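Inositol 2-dehydrogenase (Sinorhizobium meliloti, PDB 4HKT) catalyses the NAD-dependent oxidation of myo-inositol to 2-keto-myo-inositol (scyllo-inosose), the first step in breaking myo-inositol down to acetyl-CoA. Local coordinates at residues Thr3-Leu8 with Arg29-Ala34; Ser23-Ala28 with Glu287-Ile292; Asp65-Cys70 with Lys88-Glu93; Gly120-Phe125 with Thr278-Ala283. One frame throughout, in Å; residues are numbered along the deposited sequence. Where two conformers were deposited one is given.

In the fold
Interactions 1 and 3 are buried strand pairings within the same parallel sheet of the Rossmann domain, where strands 4-9 and 66-69 lie side by side; backbone hydrogen bonds and apolar side chains do the work. Helix 281-297, from late in the chain, packs against this sheet and supplies one side of interaction 2 and, with the residues just before it, of interaction 4. Interaction 2, only partly buried, has no hydrogen bond across it: an asparagine loop that binds sodium rests on isoleucine. Interaction 4, the nearest to the chain's centre, is buried and mixes an aromatic face with amide and arginine groups. Phe91 and Glu287 link interactions 2 and 3, while a probable hydrogen bond from Gly120 N to Cys92 O joins interactions 3 and 4.

Interaction 1 of 4, residues Thr3-Leu8 with Arg29-Ala34; sequences TVRFGL and RLVAVA
Strand 4-8 runs parallel to strand 29-34, their axes 13° apart and 4.7 Å from each other at the closest, with Arg5 beside Arg29 and Leu8 beside Val33. They are the first and last parts of a beta-alpha-beta unit of the Rossmann fold, joined through helix 13-24. The pairing is not regular throughout: between Phe6 and Gly7 the register slips by one residue, a beta bulge. Val31 is the extra residue, and Phe6 O takes its N-H at 3.0 Å as well as a weak bond from Ala32 N, so one carbonyl serves two donors. Beyond the bulge the pairing recovers, with Leu8 N bonded to Ala32 O at 2.8 Å. Gly7, which has no side chain, comes close to the same carbonyl, its CA 3.4 Å from Ala32 O in a C-H...O contact. The face carrying Phe6, Leu8, Leu30 and Val33 is apolar, as suits a sheet covered by helices; Phe291 and Ile292 of helix 281-297 lie against Phe6. In Leu30, CG is anti to the backbone N (chi1 -177°), and chi2 of 61° then turns CD1 to within 4.0 Å of Leu8 CB. On the other face small Ala32 and Ala34 fit against Ile58 of helix 55-60. The arginines occupy the more open end of the pair; in the Arg5 conformer given, they lie side by side, pointing the same way. Arg5 NE bonds to Asp63 O, but with two conformers its close NH1-to-NH1 approach to Arg29 is doubtful. Thr3 CG2 sits over one face of the Arg29 guanidinium, offset toward the rim and 3.9 Å from Arg29 NH2.

Interaction 2 of 4, residues Ser23-Ala28 with Glu287-Ile292; sequences SGNADA and EIESFI. With NA (sodium ion), chain C.
Asn25 and Ile292 reach toward each other tip to tip: in Asn25, CG lies anti to the backbone N (chi1 -177°), while the extended chi2 of Ile292 (167°) carries CD1 out toward it. The methyl ends 3.4 Å from Asn25 OD1 and 3.7 Å from Ala28 CB, filling the angle between the amide and the start of the next strand. No hydrogen bond crosses the contact. The polar work of Asn25 is done within its own loop, where OD1 accepts from Asp27 N at 2.7 Å, the donor standing 37° out of the carbonyl plane. This is an Asx turn, a place to which asparagine is well suited, since its short amide can fold back onto the backbone. The other branch, ND2, lies 4.0 Å from Glu289 CA on the helix surface. An alanine in place of Asn25 would probably leave Asp27 N without its side-chain acceptor and open a gap at Ile292 CD1. The same loop curls its carbonyls around a sodium ion, bound by Ser23 O and Asn25 O at 2.5 Å and by Ala28 O at 2.4 Å. Ser23 O belongs to the C-terminal end of helix 13-24, whose dipole would probably help attract a cation. Ile292 also packs on Val4 and Phe6 of strand 4-9, and Ile288 packs on Ala21 and Val22 of helix 13-24. Helix 281-297 thus lies against both that helix and the Rossmann sheet, with Phe291 reaching Ala89 and Phe91 of strand 89-93.

Interaction 3 of 4, residues Asp65-Cys70 with Lys88-Glu93; sequences DAVVIC and KAIFCE
Asp65 O receives Ala89 N at 3.0 Å, the first of five hydrogen bonds between two parallel strands. Val67 and Ile69 use both backbone groups here. Val67 N gives to Ala89 O at 2.8 Å, and Val67 O takes the N-H of Phe91. Ile69 N in turn gives to Phe91 O at 2.8 Å, and Ile69 O takes the N-H of Glu93. The alternate residues, Ala66 and Val68, turn their backbone groups to strand 4-9. Polar atoms of the side chains at the ends find partners outside the two strands: Asp65 OD2 accepts from Arg5 N, Lys88 NZ gives to the carbonyls of Glu59 and Ala61, and Glu93 OE2 is hydrogen-bonded to His18 NE2. Between these ends the side chains are apolar, as a buried sheet requires. Ile69, with CD1 extended by chi2 of 166°, touches Ile90 CG2 at 3.6 Å, and on the opposite face Val68 CG1 lies 4.0 Å from Phe91 CD2. Helix 76-85 covers the Ile69 face, completing the beta-alpha-beta crossover from strand 66-69 to strand 89-93 that is typical of the Rossmann fold.

Interaction 4 of 4, residues Gly120-Phe125 with Thr278-Ala283; sequences GFNRRF and TRYTEA. With EDO (1,2-ethanediol), chain S.
Tyr280 lies across Asn122 and Arg123, and its side chain can be followed from one to the other. CB, 3.7 Å from Asn122 ND2, begins the contact; chi1 of -71° sets CG anti to the carbonyl carbon, and CG and CD2 are both 3.5 Å from that nitrogen, with CD1 a little farther. ND2 therefore stands over one ring face, with the amide plane turned 74° from the ring. CE1 and CE2 lie near Arg123 CG, CE2 also near Arg123 NE. Farther out, CZ meets Arg123 CG at 3.6 Å, and OH touches Arg123 CD at 3.5 Å before hydrogen-bonding to Gln238 OE1. Arg279 CG sits over the centre of a ring face. A tyrosine suits this place because it offers flat faces to the Asn122 amide and the Arg279 methylene, and a hydroxyl to a polar partner. Its backbone sits at the N-cap of helix 281-297, where that helix meets the 3-10 turn 122-125 that follows the last strand, 117-120, of the Rossmann sheet. An alanine in place of Tyr280 would probably leave Gln238 without its hydroxyl partner and open a gap beside Asn122 ND2. One turn along, small Ala283 lets the chains come close: its CB is 3.5 Å from Asn122 O. Arg124 NH2 forms a salt bridge to Asp178 OD1 and bonds to O2 of a 1,2-ethanediol, probably from the crystallisation liquor, at 2.6 Å, in the guanidinium plane.

Interaction 1 of 4, residues Thr3-Leu8 with Arg29-Ala34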
loop_
_atom_site.group_PDB
_atom_site.type_symbol
_atom_site.label_atom_id
_atom_site.label_comp_id
_atom_site.label_asym_id
_atom_site.label_seq_id
_atom_site.Cartn_x
_atom_site.Cartn_y
_atom_site.Cartn_z
ATOM N N THR B 3 35.643 24.614 -9.305
ATOM C CA THR B 3 34.313 24.633 -9.912
ATOM C C THR B 3 34.404 24.072 -11.329
ATOM O O THR B 3 35.202 24.565 -12.133
ATOM C CB THR B 3 33.774 26.069 -9.974
ATOM O OG1 THR B 3 33.731 26.602 -8.647
ATOM C CG2 THR B 3 32.366 26.122 -10.596
ATOM N N VAL B 4 33.586 23.058 -11.631
ATOM C CA VAL B 4 33.515 22.480 -12.989
ATOM C C VAL B 4 32.702 23.398 -13.888
ATOM O O VAL B 4 31.534 23.717 -13.592
ATOM C CB VAL B 4 32.891 21.074 -12.974
ATOM C CG1 VAL B 4 32.816 20.487 -14.375
ATOM C CG2 VAL B 4 33.707 20.149 -12.090
ATOM N N ARG B 5 33.326 23.839 -14.980
ATOM C CA ARG B 5 32.659 24.725 -15.928
ATOM C C ARG B 5 32.080 23.896 -17.079
ATOM O O ARG B 5 32.809 23.192 -17.786
ATOM C CB ARG B 5 33.620 25.807 -16.445
ATOM C CG ARG B 5 34.042 26.813 -15.377
ATOM C CD ARG B 5 34.981 27.905 -15.895
ATOM N NE ARG B 5 34.269 28.948 -16.632
ATOM C CZ ARG B 5 34.008 30.166 -16.160
ATOM N NH1 ARG B 5 34.415 30.517 -14.952
ATOM N NH2 ARG B 5 33.352 31.040 -16.910
ATOM N N PHE B 6 30.762 23.996 -17.249
ATOM C CA PHE B 6 30.004 23.181 -18.193
ATOM C C PHE B 6 29.551 23.965 -19.423
ATOM O O PHE B 6 29.056 25.093 -19.321
ATOM C CB PHE B 6 28.736 22.636 -17.508
ATOM C CG PHE B 6 28.981 21.474 -16.588
ATOM C CD1 PHE B 6 28.702 20.172 -16.995
ATOM C CD2 PHE B 6 29.476 21.676 -15.311
ATOM C CE1 PHE B 6 28.931 19.104 -16.148
ATOM C CE2 PHE B 6 29.708 20.615 -14.454
ATOM C CZ PHE B 6 29.423 19.322 -14.868
ATOM N N GLY B 7 29.689 23.339 -20.578
ATOM C CA GLY B 7 28.999 23.768 -21.773
ATOM C C GLY B 7 27.888 22.773 -22.006
ATOM O O GLY B 7 28.125 21.570 -21.892
ATOM N N LEU B 8 26.695 23.270 -22.322
ATOM C CA LEU B 8 25.545 22.443 -22.669
ATOM C C LEU B 8 25.320 22.539 -24.166
ATOM O O LEU B 8 25.260 23.641 -24.713
ATOM C CB LEU B 8 24.285 22.924 -21.930
ATOM C CG LEU B 8 22.937 22.297 -22.306
ATOM C CD1 LEU B 8 22.983 20.787 -22.193
ATOM C CD2 LEU B 8 21.812 22.842 -21.434
ATOM N N ARG B 29 29.172 25.119 -12.605
ATOM C CA ARG B 29 28.581 26.327 -13.176
ATOM C C ARG B 29 28.259 26.105 -14.642
ATOM O O ARG B 29 29.092 25.616 -15.399
ATOM C CB ARG B 29 29.544 27.532 -13.059
ATOM C CG ARG B 29 28.967 28.860 -13.584
ATOM C CD ARG B 29 29.991 29.996 -13.701
ATOM N NE ARG B 29 30.775 30.167 -12.472
ATOM C CZ ARG B 29 32.034 29.756 -12.284
ATOM N NH1 ARG B 29 32.715 29.156 -13.253
ATOM N NH2 ARG B 29 32.625 29.959 -11.108
ATOM N N LEU B 30 27.067 26.509 -15.046
ATOM C CA LEU B 30 26.703 26.513 -16.445
ATOM C C LEU B 30 27.191 27.819 -17.079
ATOM O O LEU B 30 26.727 28.906 -16.733
ATOM C CB LEU B 30 25.195 26.367 -16.606
ATOM C CG LEU B 30 24.714 26.288 -18.049
ATOM C CD1 LEU B 30 25.309 25.075 -18.752
ATOM C CD2 LEU B 30 23.204 26.211 -18.079
ATOM N N VAL B 31 28.128 27.684 -18.010
ATOM C CA VAL B 31 28.833 28.802 -18.644
ATOM C C VAL B 31 28.249 29.108 -20.018
ATOM O O VAL B 31 28.037 30.274 -20.350
ATOM C CB VAL B 31 30.339 28.464 -18.796
ATOM C CG1 VAL B 31 31.080 29.527 -19.596
ATOM C CG2 VAL B 31 30.972 28.272 -17.429
ATOM N N ALA B 32 27.991 28.069 -20.816
ATOM C CA ALA B 32 27.571 28.258 -22.200
ATOM C C ALA B 32 26.537 27.244 -22.654
ATOM O O ALA B 32 26.594 26.081 -22.265
ATOM C CB ALA B 32 28.776 28.218 -23.120
ATOM N N VAL B 33 25.573 27.710 -23.439
ATOM C CA VAL B 33 24.621 26.842 -24.118
ATOM C C VAL B 33 24.761 27.007 -25.622
ATOM O O VAL B 33 25.030 28.107 -26.101
ATOM C CB VAL B 33 23.172 27.199 -23.770
ATOM C CG1 VAL B 33 22.197 26.241 -24.467
ATOM C CG2 VAL B 33 22.981 27.157 -22.272
ATOM N N ALA B 34 24.542 25.912 -26.353
ATOM C CA ALA B 34 24.464 25.923 -27.798
ATOM C C ALA B 34 23.263 25.080 -28.276
ATOM O O ALA B 34 22.814 24.153 -27.582
ATOM C CB ALA B 34 25.763 25.409 -28.396
#

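Interaction 2 of 4, residues Ser23-Ala28 with Glu287-Ile292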
loop_
_atom_site.group_PDB
_atom_site.type_symbol
_atom_site.label_atom_id
_atom_site.label_comp_id
_atom_site.label_asym_id
_atom_site.label_seq_id
_atom_site.Cartn_x
_atom_site.Cartn_y
_atom_site.Cartn_z
ATOM N N SER B 23 22.888 23.500 -12.878
ATOM C CA SER B 23 22.615 24.698 -12.098
ATOM C C SER B 23 22.504 24.365 -10.614
ATOM O O SER B 23 23.139 25.014 -9.780
ATOM C CB SER B 23 21.326 25.368 -12.570
ATOM O OG SER B 23 20.999 26.458 -11.731
ATOM N N GLY B 24 21.718 23.336 -10.300
ATOM C CA GLY B 24 21.424 22.974 -8.921
ATOM C C GLY B 24 22.627 22.467 -8.154
ATOM O O GLY B 24 22.629 22.474 -6.930
ATOM N N ASN B 25 23.648 22.002 -8.863
ATOM C CA ASN B 25 24.816 21.451 -8.200
ATOM C C ASN B 25 25.772 22.561 -7.728
ATOM O O ASN B 25 25.999 23.558 -8.423
ATOM C CB ASN B 25 25.539 20.451 -9.107
ATOM C CG ASN B 25 26.736 19.798 -8.422
ATOM O OD1 ASN B 25 27.814 20.399 -8.331
ATOM N ND2 ASN B 25 26.563 18.559 -7.958
ATOM N N ALA B 26 26.327 22.344 -6.539
ATOM C CA ALA B 26 27.134 23.326 -5.850
ATOM C C ALA B 26 28.515 23.444 -6.471
ATOM O O ALA B 26 29.079 24.536 -6.516
ATOM C CB ALA B 26 27.249 22.964 -4.378
ATOM N N ASP B 27 29.053 22.328 -6.958
ATOM C CA ASP B 27 30.404 22.316 -7.540
ATOM C C ASP B 27 30.482 22.666 -9.026
ATOM O O ASP B 27 31.551 22.569 -9.618
ATOM C CB ASP B 27 31.052 20.964 -7.304
ATOM C CG ASP B 27 31.279 20.687 -5.839
ATOM O OD1 ASP B 27 31.736 21.609 -5.132
ATOM O OD2 ASP B 27 31.006 19.552 -5.398
ATOM N N ALA B 28 29.382 23.105 -9.622
ATOM C CA ALA B 28 29.338 23.270 -11.076
ATOM C C ALA B 28 28.736 24.586 -11.465
ATOM O O ALA B 28 27.863 25.092 -10.760
ATOM C CB ALA B 28 28.514 22.154 -11.695
ATOM N N GLU B 287 23.346 12.128 -10.914
ATOM C CA GLU B 287 24.126 11.811 -12.098
ATOM C C GLU B 287 25.210 12.869 -12.361
ATOM O O GLU B 287 26.375 12.534 -12.537
ATOM C CB GLU B 287 23.145 11.748 -13.266
ATOM C CG GLU B 287 23.688 11.589 -14.655
ATOM C CD GLU B 287 22.540 11.539 -15.658
ATOM O OE1 GLU B 287 21.845 12.547 -15.824
ATOM O OE2 GLU B 287 22.300 10.485 -16.252
ATOM N N ILE B 288 24.813 14.134 -12.348
ATOM C CA ILE B 288 25.761 15.246 -12.485
ATOM C C ILE B 288 26.752 15.180 -11.328
ATOM O O ILE B 288 27.977 15.276 -11.536
ATOM C CB ILE B 288 25.070 16.615 -12.566
ATOM C CG1 ILE B 288 24.193 16.722 -13.825
ATOM C CG2 ILE B 288 26.089 17.759 -12.571
ATOM C CD1 ILE B 288 24.901 16.537 -15.157
ATOM N N GLU B 289 26.243 14.919 -10.129
ATOM C CA GLU B 289 27.119 14.775 -8.965
ATOM C C GLU B 289 28.153 13.693 -9.175
ATOM O O GLU B 289 29.335 13.905 -8.934
ATOM C CB GLU B 289 26.304 14.514 -7.699
ATOM C CG GLU B 289 27.114 14.398 -6.419
ATOM C CD GLU B 289 26.233 14.006 -5.231
ATOM O OE1 GLU B 289 25.088 14.500 -5.116
ATOM O OE2 GLU B 289 26.676 13.170 -4.425
ATOM N N SER B 290 27.725 12.526 -9.630
ATOM C CA SER B 290 28.658 11.430 -9.923
ATOM C C SER B 290 29.654 11.804 -11.051
ATOM O O SER B 290 30.826 11.422 -11.031
ATOM C CB SER B 290 27.877 10.185 -10.297
ATOM O OG SER B 290 28.751 9.147 -10.569
ATOM N N PHE B 291 29.188 12.559 -12.022
ATOM C CA PHE B 291 30.038 12.948 -13.151
ATOM C C PHE B 291 31.177 13.847 -12.644
ATOM O O PHE B 291 32.344 13.652 -12.946
ATOM C CB PHE B 291 29.185 13.688 -14.177
ATOM C CG PHE B 291 29.921 14.112 -15.394
ATOM C CD1 PHE B 291 30.685 13.214 -16.110
ATOM C CD2 PHE B 291 29.787 15.387 -15.869
ATOM C CE1 PHE B 291 31.354 13.609 -17.255
ATOM C CE2 PHE B 291 30.466 15.786 -17.001
ATOM C CZ PHE B 291 31.228 14.886 -17.704
ATOM N N ILE B 292 30.811 14.797 -11.811
ATOM C CA ILE B 292 31.788 15.689 -11.190
ATOM C C ILE B 292 32.774 14.925 -10.313
ATOM O O ILE B 292 33.982 15.213 -10.311
ATOM C CB ILE B 292 31.054 16.783 -10.415
ATOM C CG1 ILE B 292 30.377 17.706 -11.419
ATOM C CG2 ILE B 292 32.000 17.540 -9.510
ATOM C CD1 ILE B 292 29.368 18.634 -10.822
HETATM NA NA NA C . 25.614 25.386 -10.032
#

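Interaction 3 of 4, residues Asp65-Cys70 with Lys88-Glu93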
loop_
_atom_site.group_PDB
_atom_site.type_symbol
_atom_site.label_atom_id
_atom_site.label_comp_id
_atom_site.label_asym_id
_atom_site.label_seq_id
_atom_site.Cartn_x
_atom_site.Cartn_y
_atom_site.Cartn_z
ATOM N N ASP B 65 35.334 23.026 -18.913
ATOM C CA ASP B 65 35.946 21.792 -18.412
ATOM C C ASP B 65 35.220 20.523 -18.928
ATOM O O ASP B 65 35.812 19.466 -19.058
ATOM C CB ASP B 65 35.901 21.782 -16.880
ATOM C CG ASP B 65 36.565 23.035 -16.245
ATOM O OD1 ASP B 65 37.737 23.315 -16.572
ATOM O OD2 ASP B 65 35.920 23.706 -15.404
ATOM N N ALA B 66 33.931 20.649 -19.186
ATOM C CA ALA B 66 33.085 19.509 -19.372
ATOM C C ALA B 66 31.932 19.926 -20.251
ATOM O O ALA B 66 31.490 21.085 -20.171
ATOM C CB ALA B 66 32.573 19.029 -18.026
ATOM N N VAL B 67 31.445 18.983 -21.070
ATOM C CA VAL B 67 30.254 19.191 -21.885
ATOM C C VAL B 67 29.168 18.176 -21.592
ATOM O O VAL B 67 29.450 17.036 -21.235
ATOM C CB VAL B 67 30.524 19.158 -23.418
ATOM C CG1 VAL B 67 31.320 20.376 -23.815
ATOM C CG2 VAL B 67 31.244 17.895 -23.849
ATOM N N VAL B 68 27.930 18.634 -21.752
ATOM C CA VAL B 68 26.749 17.801 -21.680
ATOM C C VAL B 68 26.160 17.820 -23.080
ATOM O O VAL B 68 25.783 18.881 -23.589
ATOM C CB VAL B 68 25.752 18.359 -20.654
ATOM C CG1 VAL B 68 24.429 17.634 -20.747
ATOM C CG2 VAL B 68 26.331 18.240 -19.242
ATOM N N ILE B 69 26.098 16.651 -23.708
ATOM C CA ILE B 69 25.613 16.546 -25.084
ATOM C C ILE B 69 24.168 16.022 -25.067
ATOM O O ILE B 69 23.903 14.841 -24.718
ATOM C CB ILE B 69 26.503 15.641 -25.949
ATOM C CG1 ILE B 69 27.957 16.105 -25.920
ATOM C CG2 ILE B 69 25.947 15.559 -27.365
ATOM C CD1 ILE B 69 28.953 15.095 -26.473
ATOM N N CYS B 70 23.261 16.933 -25.432
ATOM C CA CYS B 70 21.827 16.715 -25.499
ATOM C C CYS B 70 21.306 17.053 -26.903
ATOM O O CYS B 70 20.151 17.366 -27.055
ATOM C CB CYS B 70 21.117 17.619 -24.477
ATOM S SG CYS B 70 21.679 17.277 -22.796
ATOM N N LYS B 88 37.887 17.937 -23.150
ATOM C CA LYS B 88 36.755 18.170 -22.255
ATOM C C LYS B 88 36.318 16.826 -21.680
ATOM O O LYS B 88 36.483 15.798 -22.343
ATOM C CB LYS B 88 35.575 18.811 -22.986
ATOM C CG LYS B 88 35.572 20.337 -23.040
ATOM C CD LYS B 88 36.651 20.923 -23.924
ATOM C CE LYS B 88 36.440 22.426 -24.052
ATOM N NZ LYS B 88 37.620 23.157 -24.582
ATOM N N ALA B 89 35.804 16.825 -20.442
ATOM C CA ALA B 89 35.061 15.660 -19.934
ATOM C C ALA B 89 33.695 15.701 -20.615
ATOM O O ALA B 89 33.165 16.768 -20.898
ATOM C CB ALA B 89 34.914 15.719 -18.409
ATOM N N ILE B 90 33.107 14.528 -20.849
ATOM C CA ILE B 90 31.906 14.416 -21.679
ATOM C C ILE B 90 30.816 13.592 -20.991
ATOM O O ILE B 90 31.021 12.452 -20.561
ATOM C CB ILE B 90 32.244 13.709 -23.005
ATOM C CG1 ILE B 90 33.385 14.400 -23.733
ATOM C CG2 ILE B 90 31.044 13.639 -23.918
ATOM C CD1 ILE B 90 34.351 13.407 -24.337
ATOM N N PHE B 91 29.669 14.195 -20.888
ATOM C CA PHE B 91 28.482 13.481 -20.517
ATOM C C PHE B 91 27.611 13.468 -21.773
ATOM O O PHE B 91 27.258 14.534 -22.287
ATOM C CB PHE B 91 27.739 14.176 -19.381
ATOM C CG PHE B 91 26.438 13.538 -19.070
ATOM C CD1 PHE B 91 26.352 12.542 -18.102
ATOM C CD2 PHE B 91 25.319 13.867 -19.788
ATOM C CE1 PHE B 91 25.152 11.903 -17.861
ATOM C CE2 PHE B 91 24.118 13.233 -19.563
ATOM C CZ PHE B 91 24.035 12.241 -18.597
ATOM N N CYS B 92 27.228 12.286 -22.241
ATOM C CA CYS B 92 26.405 12.208 -23.428
ATOM C C CYS B 92 25.087 11.466 -23.209
ATOM O O CYS B 92 25.097 10.344 -22.758
ATOM C CB CYS B 92 27.185 11.545 -24.562
ATOM S SG CYS B 92 26.378 11.770 -26.160
ATOM N N GLU B 93 23.967 12.108 -23.519
ATOM C CA GLU B 93 22.678 11.418 -23.526
ATOM C C GLU B 93 22.704 10.179 -24.455
ATOM O O GLU B 93 23.412 10.151 -25.463
ATOM C CB GLU B 93 21.560 12.349 -23.944
ATOM C CG GLU B 93 20.949 13.136 -22.793
ATOM C CD GLU B 93 20.231 12.242 -21.775
ATOM O OE1 GLU B 93 19.657 11.206 -22.177
ATOM O OE2 GLU B 93 20.299 12.554 -20.570
#

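Interaction 4 of 4, residues Gly120-Phe125 with Thr278-Ala283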
loop_
_atom_site.group_PDB
_atom_site.type_symbol
_atom_site.label_atom_id
_atom_site.label_comp_id
_atom_site.label_asym_id
_atom_site.label_seq_id
_atom_site.Cartn_x
_atom_site.Cartn_y
_atom_site.Cartn_z
ATOM N N GLY B 120 24.236 8.712 -20.579
ATOM C CA GLY B 120 23.066 9.055 -19.811
ATOM C C GLY B 120 22.102 7.904 -19.518
ATOM O O GLY B 120 21.019 7.838 -20.093
ATOM N N PHE B 121 22.484 6.979 -18.644
ATOM C CA PHE B 121 21.493 6.009 -18.178
ATOM C C PHE B 121 21.140 6.481 -16.775
ATOM O O PHE B 121 21.647 5.972 -15.792
ATOM C CB PHE B 121 22.030 4.598 -18.181
ATOM C CG PHE B 121 22.188 3.999 -19.560
ATOM C CD1 PHE B 121 21.148 3.986 -20.438
ATOM C CD2 PHE B 121 23.338 3.335 -19.906
ATOM C CE1 PHE B 121 21.282 3.408 -21.685
ATOM C CE2 PHE B 121 23.485 2.732 -21.133
ATOM C CZ PHE B 121 22.458 2.782 -22.040
ATOM N N ASN B 122 20.281 7.475 -16.718
ATOM C CA ASN B 122 19.991 8.188 -15.465
ATOM C C ASN B 122 19.313 7.326 -14.420
ATOM O O ASN B 122 19.392 7.608 -13.198
ATOM C CB ASN B 122 19.112 9.391 -15.755
ATOM C CG ASN B 122 17.897 9.022 -16.575
ATOM O OD1 ASN B 122 18.004 8.751 -17.756
ATOM N ND2 ASN B 122 16.749 8.967 -15.939
ATOM N N ARG B 123 18.664 6.254 -14.872
ATOM C CA ARG B 123 17.950 5.381 -13.955
ATOM C C ARG B 123 18.864 4.725 -12.960
ATOM O O ARG B 123 18.445 4.421 -11.857
ATOM C CB ARG B 123 17.073 4.372 -14.699
ATOM C CG ARG B 123 16.027 5.072 -15.529
ATOM C CD ARG B 123 15.173 4.088 -16.301
ATOM N NE ARG B 123 14.480 4.779 -17.382
ATOM C CZ ARG B 123 13.695 4.188 -18.284
ATOM N NH1 ARG B 123 13.505 2.870 -18.252
ATOM N NH2 ARG B 123 13.093 4.915 -19.229
ATOM N N ARG B 124 20.120 4.566 -13.304
ATOM C CA ARG B 124 21.068 4.042 -12.358
ATOM C C ARG B 124 21.316 4.985 -11.137
ATOM O O ARG B 124 21.908 4.543 -10.160
ATOM C CB ARG B 124 22.395 3.792 -13.032
ATOM C CG ARG B 124 22.459 2.655 -14.012
ATOM C CD ARG B 124 23.895 2.469 -14.384
ATOM N NE ARG B 124 24.038 1.399 -15.334
ATOM C CZ ARG B 124 25.035 0.537 -15.330
ATOM N NH1 ARG B 124 26.022 0.622 -14.416
ATOM N NH2 ARG B 124 25.058 -0.412 -16.255
ATOM N N PHE B 125 20.910 6.262 -11.239
ATOM C CA PHE B 125 21.124 7.277 -10.186
ATOM C C PHE B 125 19.844 7.644 -9.427
ATOM O O PHE B 125 19.858 8.505 -8.533
ATOM C CB PHE B 125 21.775 8.534 -10.803
ATOM C CG PHE B 125 23.132 8.283 -11.346
ATOM C CD1 PHE B 125 24.195 8.115 -10.497
ATOM C CD2 PHE B 125 23.347 8.160 -12.715
ATOM C CE1 PHE B 125 25.469 7.855 -10.986
ATOM C CE2 PHE B 125 24.610 7.918 -13.206
ATOM C CZ PHE B 125 25.678 7.750 -12.343
ATOM N N THR B 278 9.835 15.028 -14.548
ATOM C CA THR B 278 9.643 15.095 -13.107
ATOM C C THR B 278 9.927 13.793 -12.399
ATOM O O THR B 278 10.269 13.826 -11.237
ATOM C CB THR B 278 8.272 15.617 -12.658
ATOM O OG1 THR B 278 7.239 14.873 -13.281
ATOM C CG2 THR B 278 8.119 17.119 -12.952
ATOM N N ARG B 279 9.793 12.647 -13.063
ATOM C CA ARG B 279 10.055 11.372 -12.371
ATOM C C ARG B 279 11.512 11.295 -11.914
ATOM O O ARG B 279 11.806 10.793 -10.805
ATOM C CB ARG B 279 9.702 10.119 -13.251
ATOM C CG ARG B 279 10.315 8.798 -12.739
ATOM C CD ARG B 279 9.629 8.261 -11.488
ATOM N NE ARG B 279 10.169 7.007 -10.945
ATOM C CZ ARG B 279 11.291 6.893 -10.230
ATOM N NH1 ARG B 279 12.025 7.962 -9.950
ATOM N NH2 ARG B 279 11.687 5.714 -9.774
ATOM N N TYR B 280 12.426 11.791 -12.736
ATOM C CA TYR B 280 13.847 11.569 -12.472
ATOM C C TYR B 280 14.686 12.785 -12.020
ATOM O O TYR B 280 15.920 12.748 -12.073
ATOM C CB TYR B 280 14.471 10.873 -13.688
ATOM C CG TYR B 280 14.010 9.408 -13.809
ATOM C CD1 TYR B 280 14.277 8.494 -12.804
ATOM C CD2 TYR B 280 13.339 8.952 -14.953
ATOM C CE1 TYR B 280 13.856 7.170 -12.894
ATOM C CE2 TYR B 280 12.932 7.627 -15.076
ATOM C CZ TYR B 280 13.184 6.743 -14.044
ATOM O OH TYR B 280 12.772 5.441 -14.141
ATOM N N THR B 281 14.034 13.812 -11.489
ATOM C CA THR B 281 14.758 15.011 -11.037
ATOM C C THR B 281 15.906 14.700 -10.047
ATOM O O THR B 281 17.032 15.178 -10.252
ATOM C CB THR B 281 13.836 16.075 -10.448
ATOM O OG1 THR B 281 13.379 15.632 -9.183
ATOM C CG2 THR B 281 12.651 16.328 -11.343
ATOM N N GLU B 282 15.662 13.871 -9.036
ATOM C CA GLU B 282 16.739 13.501 -8.132
ATOM C C GLU B 282 17.817 12.711 -8.872
ATOM O O GLU B 282 19.025 12.862 -8.608
ATOM C CB GLU B 282 16.227 12.704 -6.924
ATOM C CG GLU B 282 15.415 13.517 -5.930
ATOM C CD GLU B 282 14.640 12.626 -4.997
ATOM O OE1 GLU B 282 15.144 12.342 -3.891
ATOM O OE2 GLU B 282 13.551 12.174 -5.398
ATOM N N ALA B 283 17.393 11.847 -9.793
ATOM C CA ALA B 283 18.355 11.047 -10.531
ATOM C C ALA B 283 19.300 11.927 -11.350
ATOM O O ALA B 283 20.514 11.718 -11.308
ATOM C CB ALA B 283 17.646 10.012 -11.405
HETATM C C1 EDO S . 27.129 -3.621 -13.619
HETATM O O1 EDO S . 26.685 -2.570 -12.751
HETATM C C2 EDO S . 26.687 -3.356 -15.068
HETATM O O2 EDO S . 27.023 -2.014 -15.486
#